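Local coordinates for HTPA Reductase (Selaginella moellendorffii, PDB 5U5N), which probably catalyses the NAD(P)H-dependent reduction of 4-hydroxy-tetrahydrodipicolinate to tetrahydrodipicolinate in the diaminopimelate route to lysine, and binds NAD as a dimer, at residues E141-A144 and K145-G149; E91-K95 and Q96-F100; V16-A19 and V20-A24; V207-Q210 and H211-G214; L185-K188 and D189-E193. All coordinates share one frame; numbering follows the deposited sequence.

Contact 1. Residues E141-A144 and K145-G149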
# COMPACT_ATOMS: atom_id res chain seq x y z
N GLU A 141 2.91 4.47 5.73
CA GLU A 141 2.89 5.26 6.95
C GLU A 141 1.52 5.84 7.31
O GLU A 141 1.14 5.96 8.52
CB GLU A 141 3.92 6.39 6.87
CG GLU A 141 4.16 7.13 8.20
CD GLU A 141 4.07 8.65 8.02
OE1 GLU A 141 3.01 9.07 7.46
OE2 GLU A 141 5.02 9.40 8.43
N ILE A 142 0.80 6.26 6.27
CA ILE A 142 -0.55 6.76 6.48
C ILE A 142 -1.41 5.60 7.01
O ILE A 142 -2.07 5.73 8.06
CB ILE A 142 -1.16 7.34 5.21
CG1 ILE A 142 -0.49 8.68 4.90
CG2 ILE A 142 -2.65 7.56 5.39
CD1 ILE A 142 -0.65 9.08 3.45
N MET A 143 -1.35 4.48 6.30
CA MET A 143 -2.05 3.25 6.69
C MET A 143 -1.74 2.89 8.16
O MET A 143 -2.63 2.62 8.94
CB MET A 143 -1.64 2.10 5.75
CG MET A 143 -2.53 0.89 5.86
SD MET A 143 -1.95 -0.31 7.07
CE MET A 143 -0.82 -1.19 5.97
N ALA A 144 -0.45 2.93 8.50
CA ALA A 144 0.03 2.60 9.83
C ALA A 144 -0.54 3.48 10.92
O ALA A 144 -0.94 2.95 11.99
CB ALA A 144 1.52 2.69 9.87
N LYS A 145 -0.66 4.79 10.66
CA LYS A 145 -1.25 5.70 11.64
C LYS A 145 -2.78 5.57 11.79
O LYS A 145 -3.31 5.62 12.89
CB LYS A 145 -0.85 7.13 11.32
CG LYS A 145 0.58 7.36 11.73
CD LYS A 145 1.01 8.78 11.42
CE LYS A 145 2.46 8.95 11.85
NZ LYS A 145 3.24 9.97 11.08
N GLN A 146 -3.47 5.40 10.67
CA GLN A 146 -4.89 5.09 10.63
C GLN A 146 -5.28 3.79 11.35
O GLN A 146 -6.31 3.78 11.98
CB GLN A 146 -5.40 4.99 9.20
CG GLN A 146 -6.88 5.22 9.12
CD GLN A 146 -7.38 5.17 7.70
OE1 GLN A 146 -6.61 5.29 6.74
NE2 GLN A 146 -8.70 4.96 7.55
N PHE A 147 -4.46 2.73 11.24
CA PHE A 147 -4.84 1.40 11.72
C PHE A 147 -3.84 0.82 12.74
O PHE A 147 -3.24 -0.21 12.50
CB PHE A 147 -5.02 0.42 10.55
CG PHE A 147 -5.95 0.92 9.46
CD1 PHE A 147 -7.15 1.58 9.73
CD2 PHE A 147 -5.65 0.64 8.14
CE1 PHE A 147 -7.98 1.99 8.71
CE2 PHE A 147 -6.49 1.05 7.10
CZ PHE A 147 -7.65 1.74 7.39
N PRO A 148 -3.69 1.49 13.90
CA PRO A 148 -2.72 1.09 14.91
C PRO A 148 -2.92 -0.36 15.39
O PRO A 148 -4.08 -0.78 15.61
CB PRO A 148 -3.02 2.03 16.08
CG PRO A 148 -4.48 2.38 15.90
CD PRO A 148 -4.60 2.54 14.41
N GLY A 149 -1.81 -1.09 15.55
CA GLY A 149 -1.89 -2.50 15.92
C GLY A 149 -2.58 -3.46 14.98
O GLY A 149 -2.82 -4.59 15.39
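The C-terminal end of helix 131-146 is joined here by backbone bonds, an i to i+4 salt bridge and a Met-aromatic contact, with Glu141 meeting Lys145 and Met143 meeting Phe147. Phe147, at phi -123° and psi 62°, is the first residue to leave helical geometry, yet its N still donates to Met143 O at 2.9 Å. One residue earlier, Gln146 N reaches Ile142 O at 3.0 Å in an almost straight bond. Along the outer side, the carboxylate of Glu141 and the ammonium of Lys145 form a salt bridge through a weak hydrogen bond, OE2 to NZ at 3.2 Å. The lysine chain runs extended to that point, while the glutamate bends at its second torsion to meet it. Helix 171-182 lies against this flank, Ser179 touching Glu141 and Ala144. Across the dimer, Ile142 packs on Ile142 of the second subunit, and Gln146 NE2 is hydrogen-bonded to Glu274 of that subunit. Met143, with CG anti to the backbone N (chi1 -166°), crosses Phe147 at about a right angle: its CG lies 3.9 Å from Phe147 CD2, and its SD sits at the ring edge, 5.3 Å from the centroid.

Contact 2. Residues E91-K95 and Q96-F100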
# COMPACT_ATOMS: atom_id res chain seq x y z
N GLU A 91 23.51 27.63 -2.35
CA GLU A 91 23.64 29.06 -2.09
C GLU A 91 23.84 29.82 -3.38
O GLU A 91 23.30 30.90 -3.54
CB GLU A 91 24.74 29.34 -1.11
CG GLU A 91 24.35 28.91 0.27
CD GLU A 91 25.56 28.68 1.16
OE1 GLU A 91 26.45 29.56 1.23
OE2 GLU A 91 25.63 27.60 1.81
N PHE A 92 24.58 29.24 -4.31
CA PHE A 92 24.77 29.86 -5.59
C PHE A 92 23.43 29.99 -6.34
O PHE A 92 23.09 31.07 -6.81
CB PHE A 92 25.80 29.11 -6.42
CG PHE A 92 26.04 29.72 -7.74
CD1 PHE A 92 26.70 30.94 -7.84
CD2 PHE A 92 25.58 29.11 -8.90
CE1 PHE A 92 26.92 31.53 -9.06
CE2 PHE A 92 25.81 29.72 -10.14
CZ PHE A 92 26.49 30.93 -10.21
N TYR A 93 22.66 28.91 -6.41
CA TYR A 93 21.36 28.96 -7.10
C TYR A 93 20.43 29.99 -6.48
O TYR A 93 19.81 30.76 -7.21
CB TYR A 93 20.67 27.59 -7.15
CG TYR A 93 21.50 26.49 -7.78
CD1 TYR A 93 22.39 26.76 -8.84
CD2 TYR A 93 21.42 25.19 -7.30
CE1 TYR A 93 23.15 25.75 -9.41
CE2 TYR A 93 22.18 24.18 -7.85
CZ TYR A 93 23.04 24.46 -8.91
OH TYR A 93 23.78 23.43 -9.45
N CYS A 94 20.36 30.01 -5.15
CA CYS A 94 19.45 30.95 -4.46
C CYS A 94 19.86 32.42 -4.61
O CYS A 94 18.99 33.28 -4.77
CB CYS A 94 19.34 30.60 -2.98
SG CYS A 94 18.52 29.04 -2.65
N LYS A 95 21.16 32.71 -4.58
CA LYS A 95 21.65 34.08 -4.80
C LYS A 95 21.27 34.60 -6.20
O LYS A 95 20.84 35.73 -6.33
CB LYS A 95 23.17 34.14 -4.61
CG LYS A 95 23.75 35.44 -5.11
CD LYS A 95 25.21 35.65 -4.77
CE LYS A 95 25.70 36.90 -5.46
NZ LYS A 95 26.97 37.35 -4.85
N GLN A 96 21.41 33.75 -7.20
CA GLN A 96 21.08 34.04 -8.62
C GLN A 96 19.59 33.93 -8.98
O GLN A 96 19.22 34.15 -10.14
CB GLN A 96 21.85 33.07 -9.55
CG GLN A 96 23.38 33.03 -9.39
CD GLN A 96 24.11 34.19 -10.05
OE1 GLN A 96 23.61 34.79 -10.99
NE2 GLN A 96 25.28 34.52 -9.52
N GLY A 97 18.73 33.56 -8.04
CA GLY A 97 17.32 33.35 -8.32
C GLY A 97 17.03 32.18 -9.25
O GLY A 97 16.03 32.21 -9.94
N LEU A 98 17.90 31.18 -9.30
CA LEU A 98 17.69 30.07 -10.23
C LEU A 98 16.85 28.99 -9.51
O LEU A 98 17.28 28.44 -8.48
CB LEU A 98 19.00 29.45 -10.68
CG LEU A 98 19.82 30.22 -11.72
CD1 LEU A 98 21.18 29.53 -11.86
CD2 LEU A 98 19.09 30.30 -13.07
N PRO A 99 15.66 28.66 -10.05
CA PRO A 99 14.92 27.54 -9.43
C PRO A 99 15.66 26.23 -9.62
O PRO A 99 16.26 26.03 -10.65
CB PRO A 99 13.57 27.53 -10.18
CG PRO A 99 13.77 28.34 -11.40
CD PRO A 99 14.90 29.29 -11.14
N PHE A 100 15.64 25.36 -8.61
CA PHE A 100 16.39 24.12 -8.71
C PHE A 100 15.74 22.88 -8.10
O PHE A 100 14.99 22.96 -7.14
CB PHE A 100 17.82 24.29 -8.15
CG PHE A 100 17.90 24.52 -6.67
CD1 PHE A 100 17.72 25.78 -6.15
CD2 PHE A 100 18.17 23.47 -5.80
CE1 PHE A 100 17.79 26.00 -4.79
CE2 PHE A 100 18.22 23.66 -4.43
CZ PHE A 100 18.03 24.94 -3.93
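Helix 86-95 ends in a Schellman motif, in which Gly97 at positive phi (65°) turns the chain back so that Leu98 N donates to Tyr93 O at 2.9 Å; Gln96 N still bonds to Phe92 O, and a weak bond runs from Gly97 N to Cys94 O. On one flank Gln96 folds over the ring of Phe92. Its CG stands over the face, 4.0 Å from the centroid, a CH-pi contact offset toward the rim. A bend at its second torsion brings the amide back along the ring, NE2 lying 3.4 Å from Phe92 CE1, with the two planes 41° apart. Phe92 also makes a cation-pi contact with Arg61. On the other flank Phe100 receives Tyr93 and Cys94. Tyr93 CD2 lies over one face of the Phe100 ring, 3.6 Å from CG, whereas the two ring planes meet obliquely at 45°; Tyr93 CB comes equally near Phe100 CD1. Cys94 SG approaches the edge of the same ring, 3.8 Å from CE1. The tyrosine hydroxyl extends beyond this cluster to a hydrogen bond with Asp79. Leu98 packs against Val65 and Ile69 of helix 61-71. After its cap the helix leads through the short loop 96-99 into strand 100-102 of the parallel sheet, the alpha-to-beta connection of a Rossmann-type dinucleotide-binding domain.

Contact 3. Residues V16-A19 and V20-A24. With NAD (nicotinamide-adenine-dinucleotide), chain C.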
# COMPACT_ATOMS: atom_id res chain seq x y z
N VAL A 16 24.47 9.80 -12.54
CA VAL A 16 23.03 10.10 -12.39
C VAL A 16 22.65 11.32 -13.20
O VAL A 16 21.56 11.35 -13.80
CB VAL A 16 22.63 10.32 -10.90
CG1 VAL A 16 21.15 10.67 -10.75
CG2 VAL A 16 22.92 9.05 -10.09
N GLY A 17 23.51 12.34 -13.17
CA GLY A 17 23.35 13.53 -14.00
C GLY A 17 23.19 13.23 -15.48
O GLY A 17 22.25 13.72 -16.08
N GLN A 18 24.05 12.38 -16.04
CA GLN A 18 23.90 11.88 -17.43
C GLN A 18 22.55 11.17 -17.66
O GLN A 18 21.85 11.44 -18.63
CB GLN A 18 25.02 10.90 -17.77
CG GLN A 18 24.92 10.23 -19.13
CD GLN A 18 26.22 9.62 -19.60
OE1 GLN A 18 27.27 10.24 -19.49
NE2 GLN A 18 26.15 8.39 -20.14
N ALA A 19 22.20 10.23 -16.77
CA ALA A 19 20.92 9.51 -16.86
C ALA A 19 19.74 10.49 -16.84
O ALA A 19 18.87 10.37 -17.68
CB ALA A 19 20.80 8.48 -15.76
N VAL A 20 19.77 11.51 -15.97
CA VAL A 20 18.70 12.51 -15.92
C VAL A 20 18.58 13.29 -17.24
O VAL A 20 17.46 13.56 -17.73
CB VAL A 20 18.90 13.51 -14.76
CG1 VAL A 20 17.97 14.73 -14.86
CG2 VAL A 20 18.68 12.80 -13.43
N ALA A 21 19.73 13.67 -17.78
CA ALA A 21 19.74 14.47 -19.01
C ALA A 21 19.19 13.66 -20.19
O ALA A 21 18.44 14.16 -20.99
CB ALA A 21 21.15 14.98 -19.31
N GLU A 22 19.61 12.41 -20.27
CA GLU A 22 19.15 11.51 -21.33
C GLU A 22 17.67 11.23 -21.26
O GLU A 22 17.00 11.17 -22.29
CB GLU A 22 19.92 10.21 -21.30
CG GLU A 22 21.34 10.47 -21.75
CD GLU A 22 22.02 9.27 -22.31
OE1 GLU A 22 22.70 8.60 -21.50
OE2 GLU A 22 21.84 9.00 -23.54
N ALA A 23 17.17 11.08 -20.04
CA ALA A 23 15.75 10.88 -19.79
C ALA A 23 14.97 12.15 -20.05
O ALA A 23 13.84 12.07 -20.57
CB ALA A 23 15.53 10.41 -18.38
N ALA A 24 15.55 13.31 -19.72
CA ALA A 24 14.89 14.59 -20.01
C ALA A 24 14.71 14.77 -21.51
O ALA A 24 13.64 15.16 -21.97
CB ALA A 24 15.67 15.78 -19.38
PA NAD C . 29.24 10.93 -9.86
O1A NAD C . 30.48 10.86 -8.99
O2A NAD C . 29.03 9.95 -11.00
O5B NAD C . 29.09 12.38 -10.49
C5B NAD C . 28.99 13.55 -9.70
C4B NAD C . 29.56 14.68 -10.55
O4B NAD C . 29.43 15.94 -9.91
C3B NAD C . 31.05 14.49 -10.88
O3B NAD C . 31.19 14.15 -12.27
C2B NAD C . 31.71 15.81 -10.46
O2B NAD C . 32.76 16.22 -11.37
C1B NAD C . 30.51 16.77 -10.34
N9A NAD C . 30.63 17.96 -9.45
C8A NAD C . 31.25 18.02 -8.25
N7A NAD C . 31.14 19.26 -7.73
C5A NAD C . 30.43 20.02 -8.58
C6A NAD C . 29.97 21.42 -8.64
N6A NAD C . 30.25 22.28 -7.64
N1A NAD C . 29.25 21.82 -9.72
C2A NAD C . 28.97 20.98 -10.74
N3A NAD C . 29.37 19.69 -10.75
C4A NAD C . 30.09 19.15 -9.72
O3 NAD C . 27.98 10.92 -8.86
PN NAD C . 26.55 10.24 -9.21
O1N NAD C . 26.80 8.75 -9.25
O2N NAD C . 25.93 10.94 -10.40
O5D NAD C . 25.72 10.71 -7.90
C5D NAD C . 25.56 12.10 -7.64
C4D NAD C . 24.84 12.38 -6.33
O4D NAD C . 23.45 12.05 -6.49
C3D NAD C . 25.36 11.58 -5.13
O3D NAD C . 25.43 12.39 -3.95
C2D NAD C . 24.34 10.48 -4.96
O2D NAD C . 24.18 10.04 -3.61
C1D NAD C . 23.06 11.16 -5.43
N1N NAD C . 21.96 10.26 -5.83
C2N NAD C . 20.73 10.60 -5.39
C3N NAD C . 19.60 9.85 -5.70
C7N NAD C . 18.24 10.26 -5.17
O7N NAD C . 17.39 9.39 -5.02
N7N NAD C . 17.95 11.53 -4.84
C4N NAD C . 19.77 8.71 -6.49
C5N NAD C . 21.04 8.36 -6.94
C6N NAD C . 22.13 9.16 -6.59
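Val16 meets both the cofactor and the next helical turn. Its N donates to O2N of the NAD nicotinamide-side phosphate at 2.8 Å, with an N-H...O angle of 163°, and its CG2 packs 3.6 Å from C6N of the nicotinamide ring. This methyl lies anti to the carbonyl carbon; CG1, anti to the backbone N (chi1 178°), instead faces the following turn, 4.2 Å from Val20 CG2. The phosphate thus lies at the N-terminal end of helix 15-27, whose dipole would probably favour its negative charge. Lys15 N, Asp11 and Thr105 are also hydrogen-bonded to the NAD.

Behind Val16, regular i to i+4 bonds hold the turn. Val20 N reaches Val16 O at 2.8 Å, while Val20 CG2 touches that oxygen at 3.2 Å. Ala21 N donates to Gly17 O, and Glu22 N to Gln18 O at 2.9 Å. On the exposed side Gln18 and Glu22 run alongside one another, pointing the same way, with Gln18 CG 3.6 Å from Glu22 OE1 and the amide and carboxylate planes 71° apart. Toward the interior, Val20 and Ala21 pack on Val9 of strand 7-10, Ala21 also meets Ile48 of strand 44-48, and Ala23 rests on helix 241-259.

Contact 4. Residues V207-Q210 and H211-G214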
# COMPACT_ATOMS: atom_id res chain seq x y z
N VAL A 207 18.01 -10.44 -8.63
CA VAL A 207 18.73 -9.30 -9.17
C VAL A 207 19.41 -9.74 -10.46
O VAL A 207 20.08 -10.77 -10.44
CB VAL A 207 19.78 -8.75 -8.18
CG1 VAL A 207 20.60 -7.60 -8.83
CG2 VAL A 207 19.12 -8.25 -6.90
N PRO A 208 19.19 -9.01 -11.58
CA PRO A 208 19.89 -9.38 -12.82
C PRO A 208 21.40 -9.17 -12.73
O PRO A 208 21.84 -8.22 -12.06
CB PRO A 208 19.31 -8.42 -13.88
CG PRO A 208 18.00 -8.01 -13.32
CD PRO A 208 18.18 -7.96 -11.83
N GLU A 209 22.15 -10.02 -13.43
CA GLU A 209 23.60 -10.07 -13.31
C GLU A 209 24.23 -8.71 -13.64
O GLU A 209 25.17 -8.31 -12.98
CB GLU A 209 24.13 -11.18 -14.21
CG GLU A 209 25.63 -11.46 -14.19
CD GLU A 209 26.01 -12.57 -15.18
OE1 GLU A 209 25.12 -13.08 -15.91
OE2 GLU A 209 27.21 -12.96 -15.25
N GLN A 210 23.69 -8.01 -14.64
CA GLN A 210 24.22 -6.69 -15.02
C GLN A 210 24.01 -5.60 -13.96
O GLN A 210 24.72 -4.59 -13.96
CB GLN A 210 23.64 -6.25 -16.38
CG GLN A 210 22.22 -5.72 -16.33
CD GLN A 210 21.38 -6.07 -17.55
OE1 GLN A 210 21.55 -5.47 -18.62
NE2 GLN A 210 20.45 -7.05 -17.37
N HIS A 211 23.05 -5.80 -13.05
CA HIS A 211 22.72 -4.80 -12.04
C HIS A 211 23.23 -5.08 -10.61
O HIS A 211 22.80 -4.41 -9.65
CB HIS A 211 21.23 -4.59 -12.03
CG HIS A 211 20.71 -4.02 -13.31
ND1 HIS A 211 21.04 -2.75 -13.75
CD2 HIS A 211 19.85 -4.53 -14.23
CE1 HIS A 211 20.42 -2.52 -14.89
NE2 HIS A 211 19.69 -3.58 -15.20
N LEU A 212 24.17 -6.02 -10.47
CA LEU A 212 24.71 -6.36 -9.15
C LEU A 212 25.37 -5.20 -8.40
O LEU A 212 25.31 -5.18 -7.16
CB LEU A 212 25.67 -7.54 -9.26
CG LEU A 212 24.94 -8.86 -9.59
CD1 LEU A 212 25.92 -9.93 -10.03
CD2 LEU A 212 24.15 -9.38 -8.41
N ASN A 213 25.96 -4.23 -9.10
CA ASN A 213 26.59 -3.06 -8.39
C ASN A 213 25.72 -1.81 -8.29
O ASN A 213 26.10 -0.91 -7.55
CB ASN A 213 27.98 -2.74 -8.96
CG ASN A 213 28.92 -3.91 -8.76
OD1 ASN A 213 29.34 -4.55 -9.72
ND2 ASN A 213 29.21 -4.25 -7.51
N GLY A 214 24.53 -1.83 -8.91
CA GLY A 214 23.57 -0.73 -8.83
C GLY A 214 22.13 -1.24 -8.75
O GLY A 214 21.46 -1.43 -9.77
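A compact surface turn brings Gln210 against His211 and Val207 against Leu212, in the loop between helix 198-203 and strand 215-223. The evidence for the fold-back is a single backbone bond between the two halves, His211 N to Pro208 O at 2.9 Å. The donor stands above the carbonyl plane, 49° out of it, as the tight 3-10 curvature of residues 209-210 brings it round. The chain then enters a type I beta turn from His211 to Gly214, where Gly214 N donates to His211 O at 3.2 Å.

Over the imidazole face, Gln210 CG makes a CH-pi contact 3.6 Å from the ring centroid. A chi1 of 77° sets that CG between the backbone N and the carbonyl carbon, a position from which it leans over the neighbouring ring; the amide continues in the same direction, its plane only 23° from that of the imidazole. Pro208 arrives from a different side, its CB at the ring edge 3.9 Å from His211 CD2. Replacing His211 with an alanine would probably leave Gln210 CG without the ring face beneath it and Pro208 CB without its neighbour at the edge, the glutamine side chain being freer to turn.

Leu212 packs back on the residues before the turn. Its CG and CD1 both lie 3.4 Å from Glu209 O, and its CD2 is 4.0 Å from Val207 CG1. Beneath the loop, Val207 rests on His215 and Phe217 of strand 215-223, Leu212 on Gln201 and Met202 of helix 198-203, and Pro208 and His211 on Cys238 of strand 229-238.

Contact 5. Residues L185-K188 and D189-E193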
# COMPACT_ATOMS: atom_id res chain seq x y z
N LEU A 185 3.98 -4.64 14.73
CA LEU A 185 5.10 -5.57 14.56
C LEU A 185 6.26 -5.15 15.49
O LEU A 185 6.46 -3.97 15.76
CB LEU A 185 5.49 -5.67 13.10
CG LEU A 185 4.29 -6.33 12.32
CD1 LEU A 185 3.86 -5.62 11.06
CD2 LEU A 185 4.55 -7.81 12.07
N ASP A 186 6.93 -6.15 16.02
CA ASP A 186 7.92 -5.96 17.09
C ASP A 186 9.14 -6.52 16.41
O ASP A 186 9.20 -7.70 16.09
CB ASP A 186 7.53 -6.74 18.38
CG ASP A 186 6.13 -6.28 18.94
OD1 ASP A 186 5.99 -5.05 19.06
OD2 ASP A 186 5.15 -7.08 19.12
N PHE A 187 10.11 -5.65 16.12
CA PHE A 187 11.16 -5.99 15.14
C PHE A 187 12.23 -4.92 15.28
O PHE A 187 11.95 -3.74 15.10
CB PHE A 187 10.56 -5.99 13.73
CG PHE A 187 11.50 -6.41 12.64
CD1 PHE A 187 12.28 -5.47 11.97
CD2 PHE A 187 11.57 -7.73 12.23
CE1 PHE A 187 13.10 -5.85 10.90
CE2 PHE A 187 12.41 -8.12 11.19
CZ PHE A 187 13.16 -7.17 10.50
N LYS A 188 13.45 -5.34 15.61
CA LYS A 188 14.59 -4.42 15.68
C LYS A 188 15.21 -4.23 14.30
O LYS A 188 15.23 -5.15 13.49
CB LYS A 188 15.66 -4.97 16.62
CG LYS A 188 15.21 -5.29 18.03
CD LYS A 188 16.25 -6.19 18.72
CE LYS A 188 16.08 -7.66 18.27
NZ LYS A 188 17.35 -8.44 18.36
N ASP A 189 15.80 -3.06 14.09
CA ASP A 189 16.51 -2.73 12.85
C ASP A 189 17.58 -3.76 12.49
O ASP A 189 17.72 -4.11 11.33
CB ASP A 189 17.11 -1.33 12.95
CG ASP A 189 16.05 -0.23 12.96
OD1 ASP A 189 14.95 -0.44 12.40
OD2 ASP A 189 16.31 0.86 13.53
N GLU A 190 18.26 -4.30 13.49
CA GLU A 190 19.32 -5.30 13.28
C GLU A 190 18.84 -6.61 12.64
O GLU A 190 19.61 -7.31 11.96
CB GLU A 190 20.15 -5.60 14.58
CG GLU A 190 19.70 -5.12 16.00
CD GLU A 190 19.90 -3.60 16.29
OE1 GLU A 190 18.92 -2.87 16.03
OE2 GLU A 190 21.01 -3.11 16.76
N GLN A 191 17.56 -6.91 12.82
CA GLN A 191 16.96 -8.10 12.25
C GLN A 191 16.71 -8.03 10.73
O GLN A 191 16.38 -9.05 10.14
CB GLN A 191 15.62 -8.39 12.92
CG GLN A 191 15.72 -8.76 14.39
CD GLN A 191 14.35 -9.11 14.94
OE1 GLN A 191 13.73 -8.30 15.62
NE2 GLN A 191 13.85 -10.29 14.59
N VAL A 192 16.90 -6.86 10.09
CA VAL A 192 16.88 -6.79 8.64
C VAL A 192 17.95 -7.73 8.16
O VAL A 192 18.99 -7.80 8.74
CB VAL A 192 17.13 -5.38 8.09
CG1 VAL A 192 17.29 -5.39 6.57
CG2 VAL A 192 15.98 -4.46 8.46
N GLU A 193 17.65 -8.51 7.13
CA GLU A 193 18.59 -9.48 6.54
C GLU A 193 19.19 -8.84 5.28
O GLU A 193 18.56 -8.77 4.21
CB GLU A 193 17.85 -10.76 6.18
CG GLU A 193 18.72 -11.93 5.81
CD GLU A 193 17.92 -13.24 5.70
OE1 GLU A 193 16.67 -13.32 5.97
OE2 GLU A 193 18.55 -14.24 5.34
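Two hydrogen bonds link Lys188 with Gln191 across a short 3-10 turn in the loop between helix 171-182 and strand 193-195. Lys188 N donates to Gln191 OE1 at 3.0 Å, a nearly straight bond, while Gln191 N returns to Lys188 O at the same length. The returning donor lies 52° out of the carbonyl plane. Gln191 therefore grips the peptide unit on each side of Lys188, once with its side chain and once with its backbone. Lys188 CE also passes 3.6 Å from Gln191 OE1.

Aromatic and apolar contacts gather on Phe187. With CG anti to the backbone N (chi1 -176°), its ring extends under the turn, where Gln191 CB stands over one face, toward the rim, 3.9 Å from the centroid in a CH-pi contact. The glutamine amide is tilted 26° from the ring plane. Val192 crosses Phe187 at about a right angle, its CG2 4.0 Å from CE1. An alanine in place of Phe187 would probably open a gap beneath Gln191 and Val192 and take away the surface on which the turn packs against Ile177, Leu156 and Val158.

The charged interactions lead outward from the turn: Asp189 OD1 forms a salt bridge with Arg181 of helix 171-182, which also hydrogen-bonds Phe187 O. The chemistry is thus divided: an apolar underside fixes the turn on the helix and on strand 155-162, while amide and backbone bonds set its curvature.

From the N terminus the contacts come in series, 3, 2, 1, 5 and 4; none nests in or crosses another, since all are local: contact 3 stays within one helix, contacts 1 and 2 are helix ends, and contacts 5 and 4 close short turns in loops. Contacts 3 and 2 belong to the N-terminal nucleotide-binding region, where contact 2 leads its helix toward the parallel sheet. Their centres are about 21 Å apart. Contacts 1, 5 and 4 lie in the C-terminal region, the first by the dimer interface, the others beside the four-stranded mixed sheet that holds strands 155-162 and 215-223. Contacts 1 and 5 approach to about 6 Å between nearest atoms, and helix 171-182 touches both.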